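Local structure of cGAS/DncV-like nucleotidyltransferase in E. coli homolog (Elizabethkingia meningoseptica ATCC 13253 = NBRC 12535, 6E0O) at residues F3-P14 and R191-R202. The protein synthesises cyclic dinucleotides, probably 3',3'-c-di-AMP from ATP with magnesium as cofactor, as second messengers of a CBASS antiphage defence system. Sequence-based numbering, arbitrary orientation. Where two conformers were deposited one is given.
Sequences FSEQQLINWSRP and RMVRILKVVNYR
Ser-12 O takes a hydrogen bond from Arg-194 NH1 (2.8 Å, 163° at the hydrogen), the carbonyl meeting the guanidinium edge in plane and nearly end-on. Pro-14 CG lies over the centre of a face of that guanidinium, 3.7 Å from Arg-194 CZ, and Arg-194 NE bonds Asn-53 O, which with the Ser-12 bond fixes the rotation of the group. Trp-11 is the knob of the contact, set among Ile-195, Val-198, Val-199 and Arg-202. With chi1 at 166°, opposite the backbone N, Val-198 CG1 is carried over the five-membered ring of Trp-11, 3.6 Å from its centroid, in a CH-pi contact. Trp-11 CZ2 rests over the Arg-202 guanidinium, 3.3 Å from Arg-202 CZ, the two planes 53° apart. A water joins them by accepting from Trp-11 NE1 and Arg-202 NH2; Arg-202 NH1 turns to Tyr-288 OH. Ser-12 CB abuts Arg-191 CB at 3.6 Å. The axes of 5-11 and 191-202 approach to 9.0 Å and run nearly perpendicular. The second belongs to helix 188-205, which also carries Lys-197, a probable GTP-binding residue whose NZ bonds Ser-216 OG. Helix 236-252 touches Leu-8 and Ser-12, helix 216-224 Leu-196, and helix 275-289 Phe-3 and Val-199.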
# COMPACT_ATOMS: atom_id res chain seq x y z
N PHE A 3 8.31 -5.81 24.59
CA PHE A 3 6.97 -6.29 24.31
C PHE A 3 7.00 -7.80 24.25
O PHE A 3 7.95 -8.40 23.73
CB PHE A 3 6.45 -5.71 23.00
CG PHE A 3 6.43 -4.21 22.98
CD1 PHE A 3 5.37 -3.51 23.54
CD2 PHE A 3 7.48 -3.50 22.45
CE1 PHE A 3 5.36 -2.13 23.54
CE2 PHE A 3 7.48 -2.12 22.45
CZ PHE A 3 6.42 -1.43 23.00
N SER A 4 5.97 -8.42 24.81
CA SER A 4 5.93 -9.86 24.90
C SER A 4 5.59 -10.48 23.55
O SER A 4 5.13 -9.81 22.62
CB SER A 4 4.86 -10.27 25.90
OG SER A 4 3.59 -9.95 25.37
N GLU A 5 5.83 -11.79 23.45
CA GLU A 5 5.40 -12.55 22.29
C GLU A 5 3.92 -12.29 22.00
O GLU A 5 3.54 -12.05 20.85
CB GLU A 5 5.67 -14.03 22.54
CG GLU A 5 5.24 -14.97 21.44
CD GLU A 5 6.19 -15.04 20.25
OE1 GLU A 5 7.26 -14.38 20.27
OE2 GLU A 5 5.87 -15.77 19.30
N GLN A 6 3.08 -12.33 23.03
CA GLN A 6 1.65 -12.13 22.82
C GLN A 6 1.35 -10.73 22.31
O GLN A 6 0.45 -10.54 21.49
CB GLN A 6 0.87 -12.41 24.10
CG GLN A 6 -0.62 -12.34 23.89
CD GLN A 6 -1.10 -13.39 22.91
OE1 GLN A 6 -0.84 -14.58 23.08
NE2 GLN A 6 -1.80 -12.95 21.86
N GLN A 7 2.05 -9.71 22.81
CA GLN A 7 1.82 -8.36 22.31
C GLN A 7 2.17 -8.26 20.83
O GLN A 7 1.45 -7.61 20.06
CB GLN A 7 2.61 -7.35 23.14
CG GLN A 7 2.04 -7.14 24.55
CD GLN A 7 2.89 -6.22 25.40
OE1 GLN A 7 4.02 -6.55 25.77
NE2 GLN A 7 2.35 -5.05 25.74
N LEU A 8 3.25 -8.92 20.41
CA LEU A 8 3.60 -8.91 18.99
C LEU A 8 2.52 -9.61 18.17
O LEU A 8 2.16 -9.15 17.08
CB LEU A 8 4.95 -9.59 18.75
CG LEU A 8 6.17 -8.91 19.37
CD1 LEU A 8 7.43 -9.68 18.97
CD2 LEU A 8 6.27 -7.46 18.95
N ILE A 9 2.00 -10.74 18.68
CA ILE A 9 0.91 -11.42 17.98
C ILE A 9 -0.28 -10.48 17.83
O ILE A 9 -0.89 -10.39 16.76
CB ILE A 9 0.53 -12.72 18.71
CG1 ILE A 9 1.70 -13.72 18.62
CG2 ILE A 9 -0.74 -13.30 18.13
CD1 ILE A 9 1.54 -14.94 19.51
N ASN A 10 -0.63 -9.77 18.90
CA ASN A 10 -1.77 -8.86 18.82
C ASN A 10 -1.55 -7.79 17.76
O ASN A 10 -2.45 -7.48 16.97
CB ASN A 10 -2.04 -8.21 20.18
CG ASN A 10 -2.48 -9.21 21.23
OD1 ASN A 10 -2.86 -10.34 20.90
ND2 ASN A 10 -2.45 -8.80 22.49
N TRP A 11 -0.34 -7.21 17.73
CA TRP A 11 -0.04 -6.18 16.75
C TRP A 11 0.00 -6.72 15.33
O TRP A 11 -0.06 -5.93 14.37
CB TRP A 11 1.33 -5.59 17.02
CG TRP A 11 1.38 -4.60 18.12
CD1 TRP A 11 0.33 -3.99 18.76
CD2 TRP A 11 2.56 -4.09 18.72
NE1 TRP A 11 0.80 -3.13 19.71
CE2 TRP A 11 2.17 -3.17 19.71
CE3 TRP A 11 3.92 -4.31 18.51
CZ2 TRP A 11 3.10 -2.49 20.50
CZ3 TRP A 11 4.83 -3.64 19.28
CH2 TRP A 11 4.42 -2.73 20.26
N SER A 12 0.17 -8.02 15.16
CA SER A 12 0.30 -8.61 13.84
C SER A 12 -1.05 -8.83 13.16
O SER A 12 -1.06 -9.23 12.00
CB SER A 12 1.04 -9.94 13.93
OG SER A 12 0.18 -10.94 14.42
N ARG A 13 -2.15 -8.61 13.86
CA ARG A 13 -3.47 -8.90 13.31
C ARG A 13 -3.99 -7.74 12.46
O ARG A 13 -3.76 -6.58 12.79
CB ARG A 13 -4.45 -9.18 14.45
CG ARG A 13 -4.09 -10.39 15.30
CD ARG A 13 -4.29 -11.66 14.48
NE ARG A 13 -3.97 -12.90 15.19
CZ ARG A 13 -2.84 -13.58 15.04
NH1 ARG A 13 -1.87 -13.14 14.23
NH2 ARG A 13 -2.66 -14.71 15.72
N PRO A 14 -4.73 -8.04 11.39
CA PRO A 14 -5.40 -6.96 10.66
C PRO A 14 -6.44 -6.30 11.56
O PRO A 14 -7.11 -6.97 12.34
CB PRO A 14 -6.09 -7.67 9.48
CG PRO A 14 -5.59 -9.05 9.48
CD PRO A 14 -5.05 -9.37 10.85
N ARG A 191 2.21 -10.52 8.68
CA ARG A 191 2.16 -10.26 10.11
C ARG A 191 3.31 -9.37 10.55
O ARG A 191 3.13 -8.46 11.36
CB ARG A 191 2.10 -11.58 10.87
CG ARG A 191 0.74 -12.21 10.70
CD ARG A 191 0.63 -13.59 11.29
NE ARG A 191 -0.63 -14.18 10.86
CZ ARG A 191 -1.03 -15.39 11.19
NH1 ARG A 191 -0.27 -16.14 11.98
NH2 ARG A 191 -2.18 -15.86 10.73
N MET A 192 4.50 -9.60 9.99
CA MET A 192 5.65 -8.75 10.28
C MET A 192 5.48 -7.35 9.68
O MET A 192 5.84 -6.36 10.33
CB MET A 192 6.93 -9.42 9.77
CG MET A 192 7.29 -10.68 10.53
SD MET A 192 7.66 -10.37 12.28
CE MET A 192 6.65 -11.60 13.10
N VAL A 193 4.93 -7.26 8.47
CA VAL A 193 4.61 -5.94 7.91
C VAL A 193 3.69 -5.19 8.86
O VAL A 193 3.90 -4.01 9.15
CB VAL A 193 3.97 -6.09 6.52
CG1 VAL A 193 3.34 -4.76 6.07
CG2 VAL A 193 4.98 -6.57 5.50
N ARG A 194 2.63 -5.86 9.34
CA ARG A 194 1.69 -5.20 10.22
C ARG A 194 2.36 -4.74 11.51
O ARG A 194 2.12 -3.62 11.98
CB ARG A 194 0.49 -6.10 10.50
CG ARG A 194 -0.34 -6.34 9.25
CD ARG A 194 -1.58 -7.18 9.59
NE ARG A 194 -2.05 -7.94 8.44
CZ ARG A 194 -2.08 -9.26 8.35
NH1 ARG A 194 -1.69 -10.03 9.37
NH2 ARG A 194 -2.52 -9.83 7.24
N ILE A 195 3.21 -5.58 12.11
CA ILE A 195 3.91 -5.16 13.32
C ILE A 195 4.72 -3.90 13.06
O ILE A 195 4.71 -2.95 13.85
CB ILE A 195 4.80 -6.29 13.87
CG1 ILE A 195 3.96 -7.42 14.45
CG2 ILE A 195 5.75 -5.74 14.93
CD1 ILE A 195 4.74 -8.69 14.68
N LEU A 196 5.47 -3.89 11.96
CA LEU A 196 6.31 -2.73 11.66
C LEU A 196 5.48 -1.49 11.33
O LEU A 196 5.92 -0.38 11.63
CB LEU A 196 7.30 -3.08 10.55
CG LEU A 196 8.39 -4.07 10.99
CD1 LEU A 196 9.22 -4.49 9.78
CD2 LEU A 196 9.30 -3.51 12.06
N LYS A 197 4.30 -1.66 10.73
CA LYS A 197 3.40 -0.52 10.55
C LYS A 197 2.92 0.02 11.89
O LYS A 197 2.82 1.24 12.08
CB LYS A 197 2.23 -0.90 9.64
CG LYS A 197 2.63 -1.09 8.17
CD LYS A 197 1.46 -1.48 7.28
CE LYS A 197 0.44 -0.38 7.14
NZ LYS A 197 -0.56 -0.70 6.07
N VAL A 198 2.60 -0.87 12.83
CA VAL A 198 2.22 -0.42 14.17
C VAL A 198 3.35 0.38 14.80
O VAL A 198 3.14 1.46 15.36
CB VAL A 198 1.83 -1.62 15.05
CG1 VAL A 198 1.77 -1.21 16.52
CG2 VAL A 198 0.51 -2.20 14.60
N VAL A 199 4.58 -0.14 14.72
CA VAL A 199 5.72 0.57 15.30
C VAL A 199 5.92 1.91 14.60
O VAL A 199 6.21 2.92 15.25
CB VAL A 199 6.98 -0.32 15.27
CG1 VAL A 199 8.18 0.46 15.75
CG2 VAL A 199 6.77 -1.57 16.12
N ASN A 200 5.78 1.93 13.28
CA ASN A 200 5.87 3.19 12.54
C ASN A 200 4.89 4.23 13.08
O ASN A 200 5.27 5.37 13.37
CB ASN A 200 5.62 2.92 11.05
CG ASN A 200 5.88 4.12 10.17
OD1 ASN A 200 6.78 4.91 10.42
ND2 ASN A 200 5.09 4.25 9.12
N TYR A 201 3.61 3.87 13.23
CA TYR A 201 2.63 4.83 13.72
C TYR A 201 2.97 5.29 15.14
O TYR A 201 2.80 6.46 15.48
CB TYR A 201 1.23 4.22 13.69
CG TYR A 201 0.67 4.05 12.30
CD1 TYR A 201 0.74 5.08 11.36
CD2 TYR A 201 0.06 2.87 11.92
CE1 TYR A 201 0.23 4.92 10.08
CE2 TYR A 201 -0.46 2.70 10.65
CZ TYR A 201 -0.37 3.73 9.74
OH TYR A 201 -0.89 3.56 8.47
N ARG A 202 3.46 4.37 15.98
CA ARG A 202 3.84 4.74 17.34
C ARG A 202 5.01 5.71 17.34
O ARG A 202 5.01 6.70 18.09
CB ARG A 202 4.17 3.50 18.16
CG ARG A 202 2.94 2.71 18.54
CD ARG A 202 3.30 1.32 19.05
NE ARG A 202 2.14 0.71 19.69
CZ ARG A 202 2.00 0.54 21.01
NH1 ARG A 202 2.95 0.91 21.85
NH2 ARG A 202 0.90 -0.02 21.47
O HOH W 1 -1.53 -1.63 21.06